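PDB 4U5P: RhCC from Rhodococcus jostii RHA1, which probably acts as a cofactor-independent oxygenase of the tautomerase superfamily and binds magnesium ions. Local coordinates for residues I64-I69 with I103-T108; I5-N10 with N60-R65. All coordinates share one frame; numbering follows the deposited sequence.

Contact 1. Residues I64-I69 with I103-T108; sequences IRLDHI and IHIDET. With MG (magnesium ion), chain F.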
ATOM      1  N   ILE B  64      -1.914   3.324  10.595  1.00  9.87           N
ATOM      2  CA  ILE B  64      -2.553   2.068  10.202  1.00 12.31           C
ATOM      3  C   ILE B  64      -3.243   2.252   8.862  1.00 11.14           C
ATOM      4  O   ILE B  64      -3.972   3.210   8.655  1.00 10.92           O
ATOM      5  CB  ILE B  64      -3.573   1.594  11.260  1.00  9.68           C
ATOM      6  CG1 ILE B  64      -2.881   1.448  12.621  1.00 14.16           C
ATOM      7  CG2 ILE B  64      -4.209   0.246  10.859  1.00 11.78           C
ATOM      8  CD1 ILE B  64      -3.835   1.334  13.777  1.00 43.34           C
ATOM      9  N   ARG B  65      -3.022   1.306   7.959  1.00 12.46           N
ATOM     10  CA  ARG B  65      -3.704   1.292   6.671  1.00 11.11           C
ATOM     11  C   ARG B  65      -4.188  -0.130   6.404  1.00 12.14           C
ATOM     12  O   ARG B  65      -3.442  -1.091   6.632  1.00 14.41           O
ATOM     13  CB  ARG B  65      -2.769   1.759   5.549  1.00 10.78           C
ATOM     14  CG  ARG B  65      -3.422   1.790   4.193  1.00 15.10           C
ATOM     15  CD  ARG B  65      -2.419   1.918   3.078  1.00 22.11           C
ATOM     16  NE  ARG B  65      -3.123   2.099   1.812  1.00 21.20           N
ATOM     17  CZ  ARG B  65      -3.742   1.128   1.151  1.00 23.46           C
ATOM     18  NH1 ARG B  65      -3.751  -0.129   1.608  1.00 21.78           N
ATOM     19  NH2 ARG B  65      -4.364   1.420   0.021  1.00 32.84           N
ATOM     20  N   LEU B  66      -5.430  -0.280   5.949  1.00 11.96           N
ATOM     21  CA  LEU B  66      -5.912  -1.611   5.576  1.00 12.95           C
ATOM     22  C   LEU B  66      -6.686  -1.650   4.276  1.00 10.36           C
ATOM     23  O   LEU B  66      -7.284  -0.658   3.876  1.00 11.20           O
ATOM     24  CB  LEU B  66      -6.782  -2.205   6.681  1.00 15.86           C
ATOM     25  CG  LEU B  66      -7.912  -1.387   7.277  1.00 18.70           C
ATOM     26  CD1 LEU B  66      -9.094  -2.237   7.699  1.00 19.46           C
ATOM     27  CD2 LEU B  66      -7.358  -0.652   8.487  1.00 20.78           C
ATOM     28  N   ASP B  67      -6.627  -2.817   3.619  1.00 10.03           N
ATOM     29  CA  ASP B  67      -7.497  -3.155   2.497  1.00 11.98           C
ATOM     30  C   ASP B  67      -8.575  -4.114   2.955  1.00 12.17           C
ATOM     31  O   ASP B  67      -8.301  -5.071   3.683  1.00 14.32           O
ATOM     32  CB  ASP B  67      -6.730  -3.810   1.338  1.00 12.26           C
ATOM     33  CG  ASP B  67      -5.831  -2.843   0.586  1.00 16.01           C
ATOM     34  OD1 ASP B  67      -6.082  -1.623   0.611  1.00 13.68           O
ATOM     35  OD2 ASP B  67      -4.876  -3.320  -0.064  1.00 14.93           O
ATOM     36  N   HIS B  68      -9.803  -3.845   2.535  1.00 11.17           N
ATOM     37  CA  HIS B  68     -10.892  -4.811   2.637  1.00  9.28           C
ATOM     38  C   HIS B  68     -11.132  -5.410   1.267  1.00 10.08           C
ATOM     39  O   HIS B  68     -11.415  -4.685   0.315  1.00 12.29           O
ATOM     40  CB  HIS B  68     -12.172  -4.166   3.139  1.00 15.23           C
ATOM     41  CG  HIS B  68     -12.252  -4.054   4.628  1.00 14.40           C
ATOM     42  ND1 HIS B  68     -13.366  -3.560   5.269  1.00 17.27           N
ATOM     43  CD2 HIS B  68     -11.372  -4.392   5.600  1.00 10.94           C
ATOM     44  CE1 HIS B  68     -13.162  -3.580   6.575  1.00 18.03           C
ATOM     45  NE2 HIS B  68     -11.962  -4.082   6.801  1.00 13.67           N
ATOM     46  N   ILE B  69     -11.032  -6.729   1.190  1.00 11.06           N
ATOM     47  CA  ILE B  69     -11.102  -7.449  -0.074  1.00 17.30           C
ATOM     48  C   ILE B  69     -12.346  -8.344  -0.120  1.00 20.54           C
ATOM     49  O   ILE B  69     -13.078  -8.355  -1.109  1.00 24.70           O
ATOM     50  CB  ILE B  69      -9.839  -8.327  -0.292  1.00 12.96           C
ATOM     51  CG1 ILE B  69      -8.555  -7.510  -0.056  1.00 17.62           C
ATOM     52  CG2 ILE B  69      -9.852  -8.931  -1.700  1.00 17.32           C
ATOM     53  CD1 ILE B  69      -7.333  -8.341   0.302  1.00 20.49           C
ATOM     54  N   ILE B 103      -5.827   6.145  10.944  1.00  9.19           N
ATOM     55  CA  ILE B 103      -6.197   4.898  10.278  1.00  8.92           C
ATOM     56  C   ILE B 103      -7.073   5.184   9.074  1.00 10.98           C
ATOM     57  O   ILE B 103      -7.945   6.054   9.133  1.00 10.46           O
ATOM     58  CB  ILE B 103      -6.945   3.953  11.250  1.00 11.15           C
ATOM     59  CG1 ILE B 103      -7.304   2.633  10.558  1.00 15.11           C
ATOM     60  CG2 ILE B 103      -8.213   4.629  11.794  1.00 13.57           C
ATOM     61  CD1 ILE B 103      -7.767   1.538  11.523  1.00 13.55           C
ATOM     62  N   HIS B 104      -6.850   4.472   7.971  1.00 10.65           N
ATOM     63  CA  HIS B 104      -7.824   4.509   6.885  1.00  8.56           C
ATOM     64  C   HIS B 104      -7.932   3.173   6.169  1.00  7.57           C
ATOM     65  O   HIS B 104      -7.053   2.313   6.298  1.00  9.06           O
ATOM     66  CB  HIS B 104      -7.514   5.634   5.889  1.00 10.10           C
ATOM     67  CG  HIS B 104      -6.331   5.388   5.002  1.00 10.51           C
ATOM     68  ND1 HIS B 104      -5.033   5.506   5.446  1.00 12.95           N
ATOM     69  CD2 HIS B 104      -6.251   5.100   3.683  1.00 12.31           C
ATOM     70  CE1 HIS B 104      -4.202   5.268   4.448  1.00 14.40           C
ATOM     71  NE2 HIS B 104      -4.915   5.019   3.365  1.00 13.97           N
ATOM     72  N   ILE B 105      -9.044   3.014   5.451  1.00  8.49           N
ATOM     73  CA  ILE B 105      -9.384   1.771   4.767  1.00 10.12           C
ATOM     74  C   ILE B 105      -9.611   2.012   3.287  1.00 10.49           C
ATOM     75  O   ILE B 105     -10.218   3.016   2.893  1.00  9.25           O
ATOM     76  CB  ILE B 105     -10.663   1.119   5.345  1.00 10.41           C
ATOM     77  CG1 ILE B 105     -10.619   1.084   6.875  1.00 10.79           C
ATOM     78  CG2 ILE B 105     -10.886  -0.284   4.717  1.00 11.71           C
ATOM     79  CD1 ILE B 105     -11.839   0.454   7.511  1.00 15.08           C
ATOM     80  N   ASP B 106      -9.138   1.078   2.468  1.00  9.90           N
ATOM     81  CA  ASP B 106      -9.518   1.040   1.061  1.00 12.65           C
ATOM     82  C   ASP B 106     -10.270  -0.258   0.788  1.00 12.02           C
ATOM     83  O   ASP B 106     -10.031  -1.265   1.440  1.00 15.05           O
ATOM     84  CB  ASP B 106      -8.295   1.156   0.144  1.00 10.87           C
ATOM     85  CG  ASP B 106      -8.673   1.503  -1.299  1.00 17.11           C
ATOM     86  OD1 ASP B 106      -9.754   2.103  -1.496  1.00 16.51           O
ATOM     87  OD2 ASP B 106      -7.882   1.219  -2.233  1.00 14.36           O
ATOM     88  N   GLU B 107     -11.196  -0.214  -0.156  1.00 12.08           N
ATOM     89  CA  GLU B 107     -11.892  -1.420  -0.593  1.00 13.83           C
ATOM     90  C   GLU B 107     -11.353  -1.781  -1.970  1.00 17.48           C
ATOM     91  O   GLU B 107     -11.307  -0.932  -2.868  1.00 12.00           O
ATOM     92  CB  GLU B 107     -13.410  -1.210  -0.607  1.00 15.71           C
ATOM     93  CG  GLU B 107     -13.997  -0.951   0.789  1.00 19.43           C
ATOM     94  CD  GLU B 107     -15.520  -0.818   0.789  1.00 22.10           C
ATOM     95  OE1 GLU B 107     -16.044   0.023   0.035  1.00 28.31           O
ATOM     96  OE2 GLU B 107     -16.195  -1.535   1.560  1.00 17.74           O
ATOM     97  N   THR B 108     -10.890  -3.024  -2.110  1.00 12.89           N
ATOM     98  CA  THR B 108     -10.268  -3.475  -3.353  1.00 12.33           C
ATOM     99  C   THR B 108     -11.090  -4.633  -3.949  1.00 12.52           C
ATOM    100  O   THR B 108     -11.883  -5.261  -3.244  1.00 12.91           O
ATOM    101  CB  THR B 108      -8.801  -3.908  -3.129  1.00 11.96           C
ATOM    102  OG1 THR B 108      -8.759  -5.092  -2.328  1.00 13.47           O
ATOM    103  CG2 THR B 108      -8.014  -2.799  -2.414  1.00 12.57           C
TER
HETATM  104 MG    MG F 203      -7.882   1.657  -4.365  1.00  8.54          MG
HETATM  105  O   HOH W   1      -5.714  -0.234  -1.624  1.00 24.43           O
HETATM  106  O   HOH W   2     -15.271  -3.527   3.184  1.00 21.26           O
HETATM  107  O   HOH W   3      -9.364   3.143  -3.946  1.00 13.30           O
HETATM  108  O   HOH W   4      -9.506   0.348  -4.729  1.00 13.72           O
HETATM  109  O   HOH W   5      -8.182   2.249  -6.328  1.00 11.90           O
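Ile-64 to His-68 and Ile-103 to Glu-107 are adjacent parallel strands of one beta-alpha-beta unit; their segment axes approach to 4.6 Å at 25°. Five backbone hydrogen bonds, from His-104 N with Ile-64 O to Thr-108 N with His-68 O, fix the register. On the face of Leu-66, Ile-103 and Ile-105, Leu-66 has chi1 of 50°, which sets CG between backbone N and carbonyl carbon; CG then meets Ile-105 CG1 at 3.7 Å, while CD2 turns to Ile-103 CD1. Ile-105 CG2 lies over the His-68 ring, 4.1 Å from its centroid, a CH-pi contact. The other face is polar, with Arg-65 CG against His-104 CE1 (3.6 Å). Arg-65 NH1 is salt-bridged to Asp-67 OD1 (2.9 Å) from above the carboxylate plane, and Arg-65 NE forms a salt bridge with Asp-67 of the second subunit. One water links Arg-65 NH2, Asp-67 OD1 and Asp-106 OD2. Asp-106 OD2 also binds magnesium at 2.2 Å; three waters and Asp-106 of the second and third subunits complete six ligands. Helix 76-90 packs on the isoleucine face, strand 2-8 flanks strand 61-68, and Ile-103 and His-104 pair antiparallel with the second subunit.

Contact 2. Residues I5-N10 with N60-R65; sequences IFTPEN and NFVRIR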
ATOM      1  N   ILE B   5       0.483  -2.044  10.019  1.00  9.72           N
ATOM      2  CA  ILE B   5       0.639  -1.214  11.190  1.00 13.74           C
ATOM      3  C   ILE B   5       2.090  -0.755  11.307  1.00 15.89           C
ATOM      4  O   ILE B   5       2.987  -1.527  11.626  1.00 12.49           O
ATOM      5  CB  ILE B   5       0.188  -1.950  12.450  1.00 12.09           C
ATOM      6  CG1 ILE B   5      -1.268  -2.406  12.279  1.00  9.71           C
ATOM      7  CG2 ILE B   5       0.330  -1.026  13.674  1.00 13.99           C
ATOM      8  CD1 ILE B   5      -1.853  -3.122  13.477  1.00 13.75           C
ATOM      9  N   PHE B   6       2.304   0.523  11.021  1.00 12.58           N
ATOM     10  CA  PHE B   6       3.618   1.135  11.122  1.00 12.98           C
ATOM     11  C   PHE B   6       3.798   1.721  12.512  1.00 14.14           C
ATOM     12  O   PHE B   6       3.032   2.593  12.897  1.00 11.71           O
ATOM     13  CB  PHE B   6       3.768   2.231  10.063  1.00 14.04           C
ATOM     14  CG  PHE B   6       3.625   1.733   8.649  1.00 15.26           C
ATOM     15  CD1 PHE B   6       2.383   1.674   8.034  1.00 14.94           C
ATOM     16  CD2 PHE B   6       4.737   1.343   7.930  1.00 19.60           C
ATOM     17  CE1 PHE B   6       2.259   1.219   6.726  1.00 18.29           C
ATOM     18  CE2 PHE B   6       4.614   0.892   6.622  1.00 30.38           C
ATOM     19  CZ  PHE B   6       3.374   0.839   6.025  1.00 23.01           C
ATOM     20  N   THR B   7       4.822   1.267  13.235  1.00 12.82           N
ATOM     21  CA  THR B   7       5.030   1.674  14.621  1.00 21.95           C
ATOM     22  C   THR B   7       6.459   2.152  14.838  1.00 13.34           C
ATOM     23  O   THR B   7       7.358   1.808  14.069  1.00 19.04           O
ATOM     24  CB  THR B   7       4.772   0.508  15.602  1.00 26.92           C
ATOM     25  OG1 THR B   7       5.855  -0.426  15.527  1.00 20.32           O
ATOM     26  CG2 THR B   7       3.466  -0.217  15.283  1.00 21.94           C
ATOM     27  N   PRO B   8       6.680   2.925  15.912  1.00 13.12           N
ATOM     28  CA  PRO B   8       8.054   3.195  16.344  1.00 18.06           C
ATOM     29  C   PRO B   8       8.795   1.883  16.613  1.00 20.71           C
ATOM     30  O   PRO B   8       8.145   0.900  16.971  1.00 16.37           O
ATOM     31  CB  PRO B   8       7.867   4.012  17.634  1.00 20.06           C
ATOM     32  CG  PRO B   8       6.525   4.608  17.527  1.00 18.81           C
ATOM     33  CD  PRO B   8       5.688   3.602  16.759  1.00 13.98           C
ATOM     34  N   GLU B   9      10.114   1.864  16.426  1.00 20.17           N
ATOM     35  CA  GLU B   9      10.913   0.659  16.657  1.00 26.11           C
ATOM     36  C   GLU B   9      10.685   0.120  18.061  1.00 29.08           C
ATOM     37  O   GLU B   9      10.688   0.881  19.029  1.00 31.05           O
ATOM     38  CB  GLU B   9      12.405   0.942  16.465  1.00 37.74           C
ATOM     39  CG  GLU B   9      12.939   0.632  15.090  1.00 47.11           C
ATOM     40  CD  GLU B   9      14.439   0.853  14.984  1.00 37.15           C
ATOM     41  OE1 GLU B   9      14.989   1.647  15.780  1.00 45.49           O
ATOM     42  OE2 GLU B   9      15.069   0.233  14.100  1.00 63.54           O
ATOM     43  N   ASN B  10      10.464  -1.190  18.147  1.00 28.30           N
ATOM     44  CA  ASN B  10      10.301  -1.901  19.415  1.00 29.90           C
ATOM     45  C   ASN B  10       9.122  -1.428  20.258  1.00 28.93           C
ATOM     46  O   ASN B  10       9.116  -1.615  21.471  1.00 33.28           O
ATOM     47  CB  ASN B  10      11.585  -1.810  20.248  1.00 37.02           C
ATOM     48  CG  ASN B  10      12.782  -2.426  19.548  1.00 51.64           C
ATOM     49  OD1 ASN B  10      12.661  -3.448  18.871  1.00 50.56           O
ATOM     50  ND2 ASN B  10      13.945  -1.807  19.709  1.00 58.94           N
ATOM     51  N   ASN B  60       6.544   9.121  17.817  1.00 14.18           N
ATOM     52  CA  ASN B  60       5.547   8.595  18.747  1.00 13.28           C
ATOM     53  C   ASN B  60       4.228   8.345  18.026  1.00 15.42           C
ATOM     54  O   ASN B  60       3.153   8.564  18.580  1.00 15.41           O
ATOM     55  CB  ASN B  60       5.336   9.585  19.905  1.00 15.49           C
ATOM     56  CG  ASN B  60       4.448   9.024  21.004  1.00 17.30           C
ATOM     57  OD1 ASN B  60       4.574   7.862  21.387  1.00 18.76           O
ATOM     58  ND2 ASN B  60       3.520   9.840  21.488  1.00 19.93           N
ATOM     59  N   PHE B  61       4.319   7.860  16.794  1.00 15.91           N
ATOM     60  CA  PHE B  61       3.174   7.849  15.874  1.00 16.66           C
ATOM     61  C   PHE B  61       2.965   6.454  15.283  1.00 14.90           C
ATOM     62  O   PHE B  61       3.906   5.830  14.796  1.00 13.52           O
ATOM     63  CB  PHE B  61       3.402   8.872  14.764  1.00 17.26           C
ATOM     64  CG  PHE B  61       2.253   9.016  13.792  1.00 15.98           C
ATOM     65  CD1 PHE B  61       0.975   9.304  14.233  1.00 23.33           C
ATOM     66  CD2 PHE B  61       2.472   8.904  12.432  1.00 19.59           C
ATOM     67  CE1 PHE B  61      -0.079   9.460  13.329  1.00 26.97           C
ATOM     68  CE2 PHE B  61       1.430   9.061  11.527  1.00 19.90           C
ATOM     69  CZ  PHE B  61       0.151   9.341  11.983  1.00 17.80           C
ATOM     70  N   VAL B  62       1.735   5.955  15.377  1.00 14.52           N
ATOM     71  CA  VAL B  62       1.354   4.682  14.765  1.00 14.82           C
ATOM     72  C   VAL B  62       0.396   4.954  13.612  1.00 15.62           C
ATOM     73  O   VAL B  62      -0.659   5.544  13.815  1.00 15.93           O
ATOM     74  CB  VAL B  62       0.702   3.730  15.787  1.00 11.88           C
ATOM     75  CG1 VAL B  62       0.198   2.460  15.104  1.00 11.71           C
ATOM     76  CG2 VAL B  62       1.696   3.384  16.899  1.00 16.24           C
ATOM     77  N   ARG B  63       0.768   4.538  12.403  1.00 11.22           N
ATOM     78  CA  ARG B  63      -0.064   4.760  11.230  1.00  8.85           C
ATOM     79  C   ARG B  63      -0.595   3.414  10.749  1.00 12.90           C
ATOM     80  O   ARG B  63       0.177   2.469  10.553  1.00 11.80           O
ATOM     81  CB  ARG B  63       0.724   5.469  10.133  1.00 10.85           C
ATOM     82  CG  ARG B  63      -0.112   5.939   8.943  1.00 12.22           C
ATOM     83  CD  ARG B  63      -1.206   6.894   9.392  1.00 12.85           C
ATOM     84  NE  ARG B  63      -1.878   7.605   8.307  1.00 12.05           N
ATOM     85  CZ  ARG B  63      -2.858   7.107   7.562  1.00 15.10           C
ATOM     86  NH1 ARG B  63      -3.269   5.858   7.747  1.00 12.10           N
ATOM     87  NH2 ARG B  63      -3.408   7.862   6.610  1.00 15.44           N
ATOM     88  N   ILE B  64      -1.914   3.324  10.595  1.00  9.87           N
ATOM     89  CA  ILE B  64      -2.553   2.068  10.202  1.00 12.31           C
ATOM     90  C   ILE B  64      -3.243   2.252   8.862  1.00 11.14           C
ATOM     91  O   ILE B  64      -3.972   3.210   8.655  1.00 10.92           O
ATOM     92  CB  ILE B  64      -3.573   1.594  11.260  1.00  9.68           C
ATOM     93  CG1 ILE B  64      -2.881   1.448  12.621  1.00 14.16           C
ATOM     94  CG2 ILE B  64      -4.209   0.246  10.859  1.00 11.78           C
ATOM     95  CD1 ILE B  64      -3.835   1.334  13.777  1.00 43.34           C
ATOM     96  N   ARG B  65      -3.022   1.306   7.959  1.00 12.46           N
ATOM     97  CA  ARG B  65      -3.704   1.292   6.671  1.00 11.11           C
ATOM     98  C   ARG B  65      -4.188  -0.130   6.404  1.00 12.14           C
ATOM     99  O   ARG B  65      -3.442  -1.091   6.632  1.00 14.41           O
ATOM    100  CB  ARG B  65      -2.769   1.759   5.549  1.00 10.78           C
ATOM    101  CG  ARG B  65      -3.422   1.790   4.193  1.00 15.10           C
ATOM    102  CD  ARG B  65      -2.419   1.918   3.078  1.00 22.11           C
ATOM    103  NE  ARG B  65      -3.123   2.099   1.812  1.00 21.20           N
ATOM    104  CZ  ARG B  65      -3.742   1.128   1.151  1.00 23.46           C
ATOM    105  NH1 ARG B  65      -3.751  -0.129   1.608  1.00 21.78           N
ATOM    106  NH2 ARG B  65      -4.364   1.420   0.021  1.00 32.84           N
TER
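Phe-6 and Arg-63 are a hydrogen-bonded pair between antiparallel strands, and Arg-63 O serves both the backbone and the ring edge. Phe-6 N donates to Arg-63 O at 2.9 Å with an N-H...O angle of 165°; in return Arg-63 N reaches Phe-6 O at 3.0 Å. With chi1 at -60°, the ring of Phe-6 swings beside its own backbone N, so the oxygen held by that N also lies at the ring edge, near its plane, 3.4 Å from CD1. The two CB atoms leave on the same face, but the arginine soon departs from the phenylalanine: its NE is salt-bridged to Glu-102, and its NH1 is hydrogen-bonded to His-104 ND1.

On the other face, Ile-5 and Ile-64, the neighbouring non-hydrogen-bonded pair, lie side by side and point the same way, CG2 of Ile-5 standing 4.2 Å from CG1 of Ile-64. That same CG2 meets Val-62 CG1 at 3.8 Å on an oblique course, so one methyl of Ile-5 touches two residues of the facing strand.

Beyond Phe-6 no further bridge forms, and Pro-8 CD sits 3.5 Å from Phe-61 O, where a proline has no N-H to offer; this buried oxygen has no polar partner in the model. The Pro-8 ring crosses Val-62 at about a right angle, with CD 4.0 Å from CG2.

Strand 2-8 also runs parallel to strand 40-46, to which it is linked through helix 14-32. The antiparallel seam therefore joins two beta-alpha-beta units at the middle of a four-stranded sheet, the arrangement known from the MIF-like members of the tautomerase superfamily.

In the fold
Contacts 1 and 2 lie on the same mixed sheet, their centres 16 Å apart, and both use strand 61-68, sharing Ile-64 and Arg-65. Along the chain, strand 2-8 comes first, then 61-68, then 100-107 after helix 76-90. Across the sheet, 61-68 stands between the other two, antiparallel to one and parallel to the other. Contact 2 holds the seam between the two beta-alpha-beta units, whereas contact 1 closes the second unit and leads to the magnesium. Both contacts meet the second subunit, and strand 100-107 carries the sheet on into it.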